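Local coordinates for protein multi-copper Oxidase CueO (Ochrobactrum, PDB 6EVG) that oxidises lignin model compounds and lignosulfonate as a bacterial laccase-like multi-copper oxidase, probably passing the electrons taken from its substrates on to dioxygen, at residues Pro211-Pro216 with His297-Val302; Glu339-Asn344 with Thr429-His434; Val399-Ala404 with Leu493-Val498. One frame throughout, in Å; residues are numbered along the deposited sequence.

Contact 1 (Pro211-Pro216 with His297-Val302); sequences PEARVP and HLMRFV
A parallel strand pair at the edge of a mixed beta-sheet sets Glu212, Ala213 and Arg214 abreast of Arg300, Phe301 and Val302, within the cupredoxin-like architecture expected of multicopper oxidases. The two strands run at 26° to each other. Four backbone bonds join them in the staggered pattern of parallel pairing: Arg300 N to Pro211 O, Ala213 N to Arg300 O, Val302 N to Ala213 O and Val215 N to Val302 O. Where the pairing begins, a water links Pro211 O to the His297 ring, 2.8 Å from NE2.

On the face carrying the charged residues, Val302 does most of the touching. Its CG1 lies 3.6 Å from Glu212 CD, while its CG2 meets Arg214 NH1 at 3.4 Å. Glu212 and Arg300 run side by side in the same direction, both starting with CG anti to the backbone N (Glu212 chi1 -171°). Glu212 OE1 reaches the edge of the guanidinium, yet at 4.4 Å from Arg300 NE it is too distant for a salt bridge; Arg300 NH1 makes that bond with Asp283. An alanine in place of Glu212, lacking CG and the carboxylate, would probably open a gap beside Val302 CG1 and leave Arg300 without this nearby negative charge.

The other face is apolar. Ala213 CB sits 3.7 Å from Met299 CE, and that methyl lies over the Phe301 ring, offset toward its rim. Val215 CG1 comes to the edge of the same ring, 4.0 Å from Phe301 CD1.

Strand 212-215 is outermost here, and strand 295-303 separates it from strand 282-287, where Leu298 and Met299 both face Leu284 in a classic beta bulge. Strand 202-205 supplies Val205 against Pro211 and Met299, and Phe276 meets the Phe301 ring.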
loop_
_atom_site.group_PDB
_atom_site.type_symbol
_atom_site.label_atom_id
_atom_site.label_comp_id
_atom_site.label_asym_id
_atom_site.label_seq_id
_atom_site.Cartn_x
_atom_site.Cartn_y
_atom_site.Cartn_z
ATOM N N PRO A 211 9.798 -17.792 0.521
ATOM C CA PRO A 211 10.782 -17.721 1.579
ATOM C C PRO A 211 10.313 -18.409 2.860
ATOM O O PRO A 211 9.120 -18.742 3.000
ATOM C CB PRO A 211 10.913 -16.217 1.831
ATOM C CG PRO A 211 9.538 -15.676 1.490
ATOM C CD PRO A 211 9.061 -16.532 0.343
ATOM N N GLU A 212 11.280 -18.580 3.778
ATOM C CA GLU A 212 10.995 -19.146 5.085
ATOM C C GLU A 212 11.486 -18.166 6.149
ATOM O O GLU A 212 12.637 -17.692 6.107
ATOM C CB GLU A 212 11.694 -20.479 5.248
ATOM C CG GLU A 212 11.325 -21.267 6.474
ATOM C CD GLU A 212 11.786 -22.733 6.378
ATOM O OE1 GLU A 212 11.184 -23.490 5.566
ATOM O OE2 GLU A 212 12.754 -23.068 7.067
ATOM N N ALA A 213 10.624 -17.854 7.110
ATOM C CA ALA A 213 10.937 -17.015 8.256
ATOM C C ALA A 213 11.057 -17.862 9.502
ATOM O O ALA A 213 10.193 -18.690 9.765
ATOM C CB ALA A 213 9.908 -15.938 8.486
ATOM N N ARG A 214 12.075 -17.616 10.306
ATOM C CA ARG A 214 12.196 -18.200 11.653
ATOM C C ARG A 214 11.650 -17.237 12.663
ATOM O O ARG A 214 11.985 -16.048 12.602
ATOM C CB ARG A 214 13.666 -18.584 11.932
ATOM C CG ARG A 214 14.222 -19.584 10.921
ATOM C CD ARG A 214 15.617 -20.052 11.244
ATOM N NE ARG A 214 15.599 -21.014 12.341
ATOM C CZ ARG A 214 15.229 -22.299 12.229
ATOM N NH1 ARG A 214 14.875 -22.818 11.043
ATOM N NH2 ARG A 214 15.206 -23.073 13.316
ATOM N N VAL A 215 10.820 -17.736 13.588
ATOM C CA VAL A 215 10.168 -16.857 14.558
ATOM C C VAL A 215 10.297 -17.455 15.949
ATOM O O VAL A 215 10.416 -18.695 16.100
ATOM C CB VAL A 215 8.683 -16.614 14.215
ATOM C CG1 VAL A 215 8.554 -15.708 12.984
ATOM C CG2 VAL A 215 7.922 -17.916 14.039
ATOM N N PRO A 216 10.265 -16.624 16.996
ATOM C CA PRO A 216 10.183 -17.143 18.362
ATOM C C PRO A 216 8.837 -17.806 18.632
ATOM O O PRO A 216 7.844 -17.513 17.960
ATOM C CB PRO A 216 10.397 -15.892 19.222
ATOM C CG PRO A 216 9.839 -14.787 18.326
ATOM C CD PRO A 216 10.172 -15.155 16.952
ATOM N N HIS A 297 0.667 -21.037 -2.096
ATOM C CA HIS A 297 1.677 -20.827 -1.065
ATOM C C HIS A 297 2.335 -19.433 -1.218
ATOM O O HIS A 297 2.778 -19.064 -2.319
ATOM C CB HIS A 297 2.754 -21.886 -1.201
ATOM C CG HIS A 297 3.782 -21.849 -0.129
ATOM N ND1 HIS A 297 3.581 -22.377 1.122
ATOM C CD2 HIS A 297 5.037 -21.340 -0.140
ATOM C CE1 HIS A 297 4.689 -22.178 1.833
ATOM N NE2 HIS A 297 5.587 -21.566 1.090
ATOM N N LEU A 298 2.414 -18.704 -0.110
ATOM C CA LEU A 298 3.212 -17.487 -0.029
ATOM C C LEU A 298 4.563 -17.697 0.626
ATOM O O LEU A 298 5.592 -17.327 0.088
ATOM C CB LEU A 298 2.449 -16.365 0.683
ATOM C CG LEU A 298 1.354 -15.700 -0.179
ATOM C CD1 LEU A 298 0.393 -14.925 0.689
ATOM C CD2 LEU A 298 2.019 -14.715 -1.160
ATOM N N MET A 299 4.568 -18.245 1.860
ATOM C CA MET A 299 5.787 -18.396 2.624
ATOM C C MET A 299 5.558 -19.344 3.787
ATOM O O MET A 299 4.395 -19.707 4.059
ATOM C CB MET A 299 6.289 -17.036 3.149
ATOM C CG MET A 299 5.347 -16.390 4.130
ATOM S SD MET A 299 5.984 -14.888 4.886
ATOM C CE MET A 299 7.294 -15.517 5.883
ATOM N N ARG A 300 6.638 -19.750 4.428
ATOM C CA ARG A 300 6.573 -20.634 5.589
ATOM C C ARG A 300 7.148 -19.964 6.815
ATOM O O ARG A 300 8.142 -19.268 6.694
ATOM C CB ARG A 300 7.320 -21.940 5.265
ATOM C CG ARG A 300 7.235 -22.989 6.414
ATOM C CD ARG A 300 7.672 -24.333 5.915
ATOM N NE ARG A 300 7.481 -25.425 6.832
ATOM C CZ ARG A 300 6.341 -26.094 7.126
ATOM N NH1 ARG A 300 5.162 -25.694 6.707
ATOM N NH2 ARG A 300 6.399 -27.167 7.930
ATOM N N PHE A 301 6.546 -20.215 7.966
ATOM C CA PHE A 301 7.075 -19.811 9.271
ATOM C C PHE A 301 7.493 -21.083 10.014
ATOM O O PHE A 301 6.714 -22.040 10.125
ATOM C CB PHE A 301 5.993 -19.117 10.102
ATOM C CG PHE A 301 5.571 -17.813 9.549
ATOM C CD1 PHE A 301 6.289 -16.661 9.845
ATOM C CD2 PHE A 301 4.477 -17.685 8.739
ATOM C CE1 PHE A 301 5.899 -15.448 9.369
ATOM C CE2 PHE A 301 4.103 -16.425 8.206
ATOM C CZ PHE A 301 4.820 -15.325 8.554
ATOM N N VAL A 302 8.701 -21.076 10.552
ATOM C CA VAL A 302 9.229 -22.135 11.385
ATOM C C VAL A 302 9.633 -21.534 12.740
ATOM O O VAL A 302 10.183 -20.477 12.781
ATOM C CB VAL A 302 10.382 -22.846 10.713
ATOM C CG1 VAL A 302 9.985 -23.512 9.403
ATOM C CG2 VAL A 302 11.581 -21.998 10.559
HETATM O O HOH W 1 8.297 -21.426 1.861
#

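Contact 2 (Glu339-Asn344 with Thr429-His434); sequences ERMAEN and TKEMPH. With CU (copper (II) ion), chain B.
Glu339 reaches across to His434, a ligand of the copper ion, and its OE2 takes a hydrogen bond from His434 NE2 at 2.8 Å. The carboxylate oxygen lies almost in the imidazole plane, whereas the N-H approaches it from above the carboxylate plane, 46° out of it. Met432 N, whose bond is weak at 3.3 Å, also points to Glu339 OE2, as probably does a water that accepts from Lys430 N. Beside this cluster the side chain of Glu431 slides past Glu339 in the opposite direction, bringing its OE1 to 3.2 Å from Glu339 OE2, two acceptors with no bond between them. A second water links Glu339 N to Glu431 OE1, probably donating to the latter. Next along, Arg340 occupies the N-cap of the helix that begins at Met341. Met341 lies alongside Glu431, its CE 3.6 Å from Glu431 CG, and a third water connects Met341 N to Glu431 OE2. Asn344, one turn further on, returns a weak bond from ND2 to Glu339 O.

The imidazole is thus held at both nitrogens, His434 ND1 by the copper ion and NE2 by the carboxylate. This would fix the rotation of the ring, and the negative charge of Glu339 probably polarises it toward the metal; the long salt bridge from Lys430 NZ to Glu431 OE2 may offset part of the repulsion between the glutamates.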
loop_
_atom_site.group_PDB
_atom_site.type_symbol
_atom_site.label_atom_id
_atom_site.label_comp_id
_atom_site.label_asym_id
_atom_site.label_seq_id
_atom_site.Cartn_x
_atom_site.Cartn_y
_atom_site.Cartn_z
ATOM N N GLU A 339 -14.864 1.417 -15.998
ATOM C CA GLU A 339 -13.929 0.656 -16.794
ATOM C C GLU A 339 -14.139 0.892 -18.302
ATOM O O GLU A 339 -13.309 0.464 -19.082
ATOM C CB GLU A 339 -14.072 -0.835 -16.515
ATOM C CG GLU A 339 -13.741 -1.185 -15.077
ATOM C CD GLU A 339 -14.130 -2.626 -14.644
ATOM O OE1 GLU A 339 -13.866 -3.556 -15.437
ATOM O OE2 GLU A 339 -14.683 -2.801 -13.464
ATOM N N ARG A 340 -15.229 1.548 -18.711
ATOM C CA ARG A 340 -15.534 1.831 -20.113
ATOM C C ARG A 340 -15.375 0.587 -20.972
ATOM O O ARG A 340 -14.769 0.595 -22.026
ATOM C CB ARG A 340 -14.682 3.002 -20.654
ATOM C CG ARG A 340 -14.949 4.300 -19.878
ATOM C CD ARG A 340 -14.158 5.488 -20.427
ATOM N NE ARG A 340 -14.534 5.879 -21.773
ATOM C CZ ARG A 340 -13.955 5.475 -22.921
ATOM N NH1 ARG A 340 -12.927 4.597 -22.969
ATOM N NH2 ARG A 340 -14.425 5.974 -24.063
ATOM N N MET A 341 -15.934 -0.529 -20.485
ATOM C CA MET A 341 -15.687 -1.786 -21.128
ATOM C C MET A 341 -16.201 -1.833 -22.536
ATOM O O MET A 341 -15.529 -2.381 -23.373
ATOM C CB MET A 341 -16.262 -2.944 -20.315
ATOM C CG MET A 341 -15.788 -4.297 -20.828
ATOM S SD MET A 341 -16.134 -5.662 -19.704
ATOM C CE MET A 341 -15.073 -5.255 -18.323
ATOM N N ALA A 342 -17.384 -1.303 -22.807
ATOM C CA ALA A 342 -17.913 -1.374 -24.162
ATOM C C ALA A 342 -16.993 -0.665 -25.136
ATOM O O ALA A 342 -16.751 -1.171 -26.258
ATOM C CB ALA A 342 -19.328 -0.818 -24.194
ATOM N N GLU A 343 -16.407 0.465 -24.709
ATOM C CA GLU A 343 -15.539 1.210 -25.634
ATOM C C GLU A 343 -14.177 0.522 -25.760
ATOM O O GLU A 343 -13.618 0.435 -26.833
ATOM C CB GLU A 343 -15.478 2.671 -25.155
ATOM C CG GLU A 343 -16.805 3.466 -25.343
ATOM C CD GLU A 343 -17.360 3.725 -26.815
ATOM O OE1 GLU A 343 -16.600 3.736 -27.822
ATOM O OE2 GLU A 343 -18.607 3.973 -27.003
ATOM N N ASN A 344 -13.597 0.051 -24.646
ATOM C CA ASN A 344 -12.319 -0.645 -24.680
ATOM C C ASN A 344 -12.395 -2.031 -25.349
ATOM O O ASN A 344 -11.435 -2.429 -25.996
ATOM C CB ASN A 344 -11.750 -0.760 -23.271
ATOM C CG ASN A 344 -11.359 0.591 -22.692
ATOM O OD1 ASN A 344 -10.843 1.475 -23.408
ATOM N ND2 ASN A 344 -11.580 0.745 -21.408
ATOM N N THR A 429 -18.683 0.182 -7.899
ATOM C CA THR A 429 -18.034 -0.596 -8.959
ATOM C C THR A 429 -19.099 -1.422 -9.700
ATOM O O THR A 429 -20.200 -1.621 -9.221
ATOM C CB THR A 429 -16.941 -1.525 -8.410
ATOM O OG1 THR A 429 -17.544 -2.526 -7.573
ATOM C CG2 THR A 429 -15.941 -0.768 -7.575
ATOM N N LYS A 430 -18.699 -1.981 -10.823
ATOM C CA LYS A 430 -19.565 -2.823 -11.652
ATOM C C LYS A 430 -18.900 -4.165 -11.987
ATOM O O LYS A 430 -19.155 -5.174 -11.362
ATOM C CB LYS A 430 -19.915 -2.068 -12.958
ATOM C CG LYS A 430 -20.780 -2.791 -13.965
ATOM C CD LYS A 430 -21.003 -1.983 -15.241
ATOM C CE LYS A 430 -21.882 -2.768 -16.222
ATOM N NZ LYS A 430 -21.740 -2.251 -17.603
ATOM N N GLU A 431 -17.975 -4.193 -12.927
ATOM C CA GLU A 431 -17.471 -5.490 -13.441
ATOM C C GLU A 431 -16.524 -6.205 -12.517
ATOM O O GLU A 431 -16.523 -7.442 -12.484
ATOM C CB GLU A 431 -16.816 -5.370 -14.801
ATOM C CG GLU A 431 -17.749 -4.936 -15.936
ATOM C CD GLU A 431 -17.721 -3.427 -16.175
ATOM O OE1 GLU A 431 -17.316 -2.649 -15.263
ATOM O OE2 GLU A 431 -18.154 -3.023 -17.274
ATOM N N MET A 432 -15.723 -5.473 -11.767
ATOM C CA MET A 432 -14.705 -6.049 -10.845
ATOM C C MET A 432 -14.537 -5.123 -9.659
ATOM O O MET A 432 -14.940 -3.955 -9.734
ATOM C CB MET A 432 -13.377 -6.301 -11.542
ATOM C CG MET A 432 -12.641 -5.027 -11.993
ATOM S SD MET A 432 -11.050 -5.343 -12.786
ATOM C CE MET A 432 -9.942 -5.637 -11.430
ATOM N N PRO A 433 -13.924 -5.602 -8.572
ATOM C CA PRO A 433 -13.615 -4.723 -7.448
ATOM C C PRO A 433 -12.435 -3.790 -7.780
ATOM O O PRO A 433 -11.621 -4.142 -8.641
ATOM C CB PRO A 433 -13.208 -5.692 -6.354
ATOM C CG PRO A 433 -13.243 -7.049 -6.886
ATOM C CD PRO A 433 -13.526 -6.992 -8.317
ATOM N N HIS A 434 -12.397 -2.654 -7.093
ATOM C CA HIS A 434 -11.292 -1.685 -7.304
ATOM C C HIS A 434 -10.819 -1.161 -5.985
ATOM O O HIS A 434 -11.625 -0.752 -5.150
ATOM C CB HIS A 434 -11.745 -0.485 -8.165
ATOM C CG HIS A 434 -12.181 -0.853 -9.552
ATOM N ND1 HIS A 434 -11.364 -0.755 -10.666
ATOM C CD2 HIS A 434 -13.377 -1.345 -10.000
ATOM C CE1 HIS A 434 -12.032 -1.179 -11.715
ATOM N NE2 HIS A 434 -13.239 -1.558 -11.345
HETATM CU CU CU B . -9.456 -0.264 -10.952
HETATM O O HOH W 2 -16.358 -1.046 -12.072
HETATM O O HOH W 3 -17.291 0.031 -14.980
HETATM O O HOH W 4 -17.978 -0.729 -18.395
#

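Contact 3 (Val399-Ala404 with Leu493-Val498); sequences VEMAIA and LEHEDV. With CU (copper (II) ion), chain B.
Met401 lays its thioether over one face of the His495 imidazole, a Met-aromatic contact in which SD is 3.9 Å from the centre of the ring and 28° off its normal. The nearest ring atom is His495 CD2, 3.5 Å from Met401 SD. Met401 is extended beyond CG (chi2 -176°), which carries SD across to the ring, and CE continues past CD2 toward NE2.

Val498, the residue at which the backbone leaves the short helix 493-497, fills the centre of this close-packed part. Its two methyls divide the work: CG2 lies 3.7 Å from Met401 CG, and CG1 rests 3.9 Å from Val399 CG1. One backbone bond ties the segments, from Met401 N to Val498 O at 3.0 Å, with the donor standing 46° above the carbonyl plane. The helix end is thereby pinned to an extended loop.

The contact is looser at Glu400, which is partly exposed to solvent. Its side chain heads away from 493-498, although CB still grazes Val498 O, and what it offers Val498 is mainly backbone, a CA-H...O contact of 3.3 Å between Glu400 CA and Val498 O. Its own carbonyl turns to Asn344 and Arg340 instead.

On the copper side, His495 ND1 binds the ion at 2.0 Å, while its NE2 is hydrogen-bonded to Met195 O. With His434 and Cys490 the ion has the two-histidine, one-cysteine set characteristic of the type 1 copper centre in laccases, and the spacing of Cys490 and His495, five residues apart in the sequence, is the familiar arrangement near the C-terminus of multicopper oxidases.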
loop_
_atom_site.group_PDB
_atom_site.type_symbol
_atom_site.label_atom_id
_atom_site.label_comp_id
_atom_site.label_asym_id
_atom_site.label_seq_id
_atom_site.Cartn_x
_atom_site.Cartn_y
_atom_site.Cartn_z
ATOM N N VAL A 399 -6.721 2.665 -24.649
ATOM C CA VAL A 399 -7.609 2.281 -23.574
ATOM C C VAL A 399 -7.799 3.476 -22.665
ATOM O O VAL A 399 -6.813 4.163 -22.311
ATOM C CB VAL A 399 -6.959 1.105 -22.773
ATOM C CG1 VAL A 399 -7.739 0.791 -21.529
ATOM C CG2 VAL A 399 -6.750 -0.119 -23.657
ATOM N N GLU A 400 -9.015 3.722 -22.212
ATOM C CA GLU A 400 -9.324 4.802 -21.295
ATOM C C GLU A 400 -10.294 4.329 -20.240
ATOM O O GLU A 400 -11.218 3.555 -20.538
ATOM C CB GLU A 400 -9.885 6.043 -22.007
ATOM C CG GLU A 400 -9.004 6.660 -23.119
ATOM C CD GLU A 400 -9.661 7.861 -23.811
ATOM O OE1 GLU A 400 -10.848 8.144 -23.606
ATOM O OE2 GLU A 400 -9.018 8.485 -24.651
ATOM N N MET A 401 -10.147 4.826 -19.022
ATOM C CA MET A 401 -11.072 4.598 -17.919
ATOM C C MET A 401 -11.216 5.904 -17.163
ATOM O O MET A 401 -10.489 6.904 -17.418
ATOM C CB MET A 401 -10.532 3.482 -17.008
ATOM C CG MET A 401 -10.456 2.179 -17.680
ATOM S SD MET A 401 -9.926 0.880 -16.534
ATOM C CE MET A 401 -9.790 -0.455 -17.636
ATOM N N ALA A 402 -12.087 5.937 -16.192
ATOM C CA ALA A 402 -12.355 7.150 -15.424
ATOM C C ALA A 402 -12.807 6.810 -14.033
ATOM O O ALA A 402 -13.444 5.767 -13.785
ATOM C CB ALA A 402 -13.431 8.020 -16.085
ATOM N N ILE A 403 -12.524 7.699 -13.092
ATOM C CA ILE A 403 -13.110 7.717 -11.767
ATOM C C ILE A 403 -14.041 8.914 -11.523
ATOM O O ILE A 403 -15.010 8.827 -10.764
ATOM C CB ILE A 403 -12.049 7.576 -10.623
ATOM C CG1 ILE A 403 -12.679 7.195 -9.278
ATOM C CG2 ILE A 403 -11.166 8.792 -10.486
ATOM C CD1 ILE A 403 -11.643 6.780 -8.247
ATOM N N ALA A 404 -13.724 10.048 -12.158
ATOM C CA ALA A 404 -14.497 11.280 -12.008
ATOM C C ALA A 404 -15.203 11.695 -13.280
ATOM O O ALA A 404 -15.145 12.875 -13.710
ATOM C CB ALA A 404 -13.642 12.393 -11.455
ATOM N N LEU A 493 -2.725 -0.578 -10.874
ATOM C CA LEU A 493 -1.861 0.431 -11.492
ATOM C C LEU A 493 -2.148 0.588 -12.976
ATOM O O LEU A 493 -2.003 1.708 -13.531
ATOM C CB LEU A 493 -0.403 0.096 -11.231
ATOM C CG LEU A 493 -0.029 0.019 -9.750
ATOM C CD1 LEU A 493 1.472 -0.214 -9.629
ATOM C CD2 LEU A 493 -0.436 1.282 -9.014
ATOM N N GLU A 494 -2.549 -0.481 -13.659
ATOM C CA GLU A 494 -2.966 -0.369 -15.054
ATOM C C GLU A 494 -4.157 0.577 -15.212
ATOM O O GLU A 494 -4.215 1.382 -16.168
ATOM C CB GLU A 494 -3.308 -1.744 -15.607
ATOM C CG GLU A 494 -2.110 -2.633 -15.800
ATOM C CD GLU A 494 -1.400 -3.059 -14.524
ATOM O OE1 GLU A 494 -2.112 -3.464 -13.564
ATOM O OE2 GLU A 494 -0.150 -3.029 -14.514
ATOM N N HIS A 495 -5.102 0.511 -14.279
ATOM C CA HIS A 495 -6.332 1.338 -14.354
ATOM C C HIS A 495 -5.943 2.798 -14.145
ATOM O O HIS A 495 -6.434 3.677 -14.862
ATOM C CB HIS A 495 -7.354 0.892 -13.327
ATOM C CG HIS A 495 -7.941 -0.433 -13.622
ATOM N ND1 HIS A 495 -8.813 -0.991 -12.700
ATOM C CD2 HIS A 495 -7.825 -1.272 -14.683
ATOM C CE1 HIS A 495 -9.224 -2.125 -13.260
ATOM N NE2 HIS A 495 -8.628 -2.331 -14.431
ATOM N N GLU A 496 -5.126 3.076 -13.129
ATOM C CA GLU A 496 -4.656 4.440 -12.910
ATOM C C GLU A 496 -3.937 4.981 -14.191
ATOM O O GLU A 496 -4.169 6.106 -14.605
ATOM C CB GLU A 496 -3.668 4.367 -11.735
ATOM C CG GLU A 496 -3.053 5.638 -11.309
ATOM C CD GLU A 496 -1.895 5.352 -10.341
ATOM O OE1 GLU A 496 -2.019 4.575 -9.424
ATOM O OE2 GLU A 496 -0.947 5.883 -10.627
ATOM N N ASP A 497 -3.075 4.153 -14.792
ATOM C CA ASP A 497 -2.286 4.583 -15.950
ATOM C C ASP A 497 -3.173 4.869 -17.179
ATOM O O ASP A 497 -2.791 5.713 -17.983
ATOM C CB ASP A 497 -1.221 3.568 -16.332
ATOM C CG ASP A 497 0.036 3.562 -15.455
ATOM O OD1 ASP A 497 0.283 4.576 -14.748
ATOM O OD2 ASP A 497 0.804 2.589 -15.575
ATOM N N VAL A 498 -4.337 4.238 -17.309
ATOM C CA VAL A 498 -5.233 4.518 -18.421
ATOM C C VAL A 498 -6.324 5.503 -18.043
ATOM O O VAL A 498 -7.259 5.753 -18.862
ATOM C CB VAL A 498 -5.797 3.229 -19.048
ATOM C CG1 VAL A 498 -4.729 2.363 -19.614
ATOM C CG2 VAL A 498 -6.746 2.465 -18.082
HETATM CU CU CU B . -9.456 -0.264 -10.952
#

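Contact 1 stands apart: its centre is about 37 Å from that of contact 2 and 36 Å from that of contact 3, and it closes in the chain before either opens. It lies in a different sheet, formed around strand 295-303. Contacts 2 and 3 instead interleave, their segments alternating in sequence, with centres about 10 Å apart, and they meet where Asn344 ND2 probably bonds to Glu400 O. Strand 434-438, which begins at His434, and strand 486-490, which ends at Cys490, are neighbours in one sheet, and helix 493-497 follows the latter. Contacts 2 and 3 thus each supply one histidine of the copper site, which Cys490 completes.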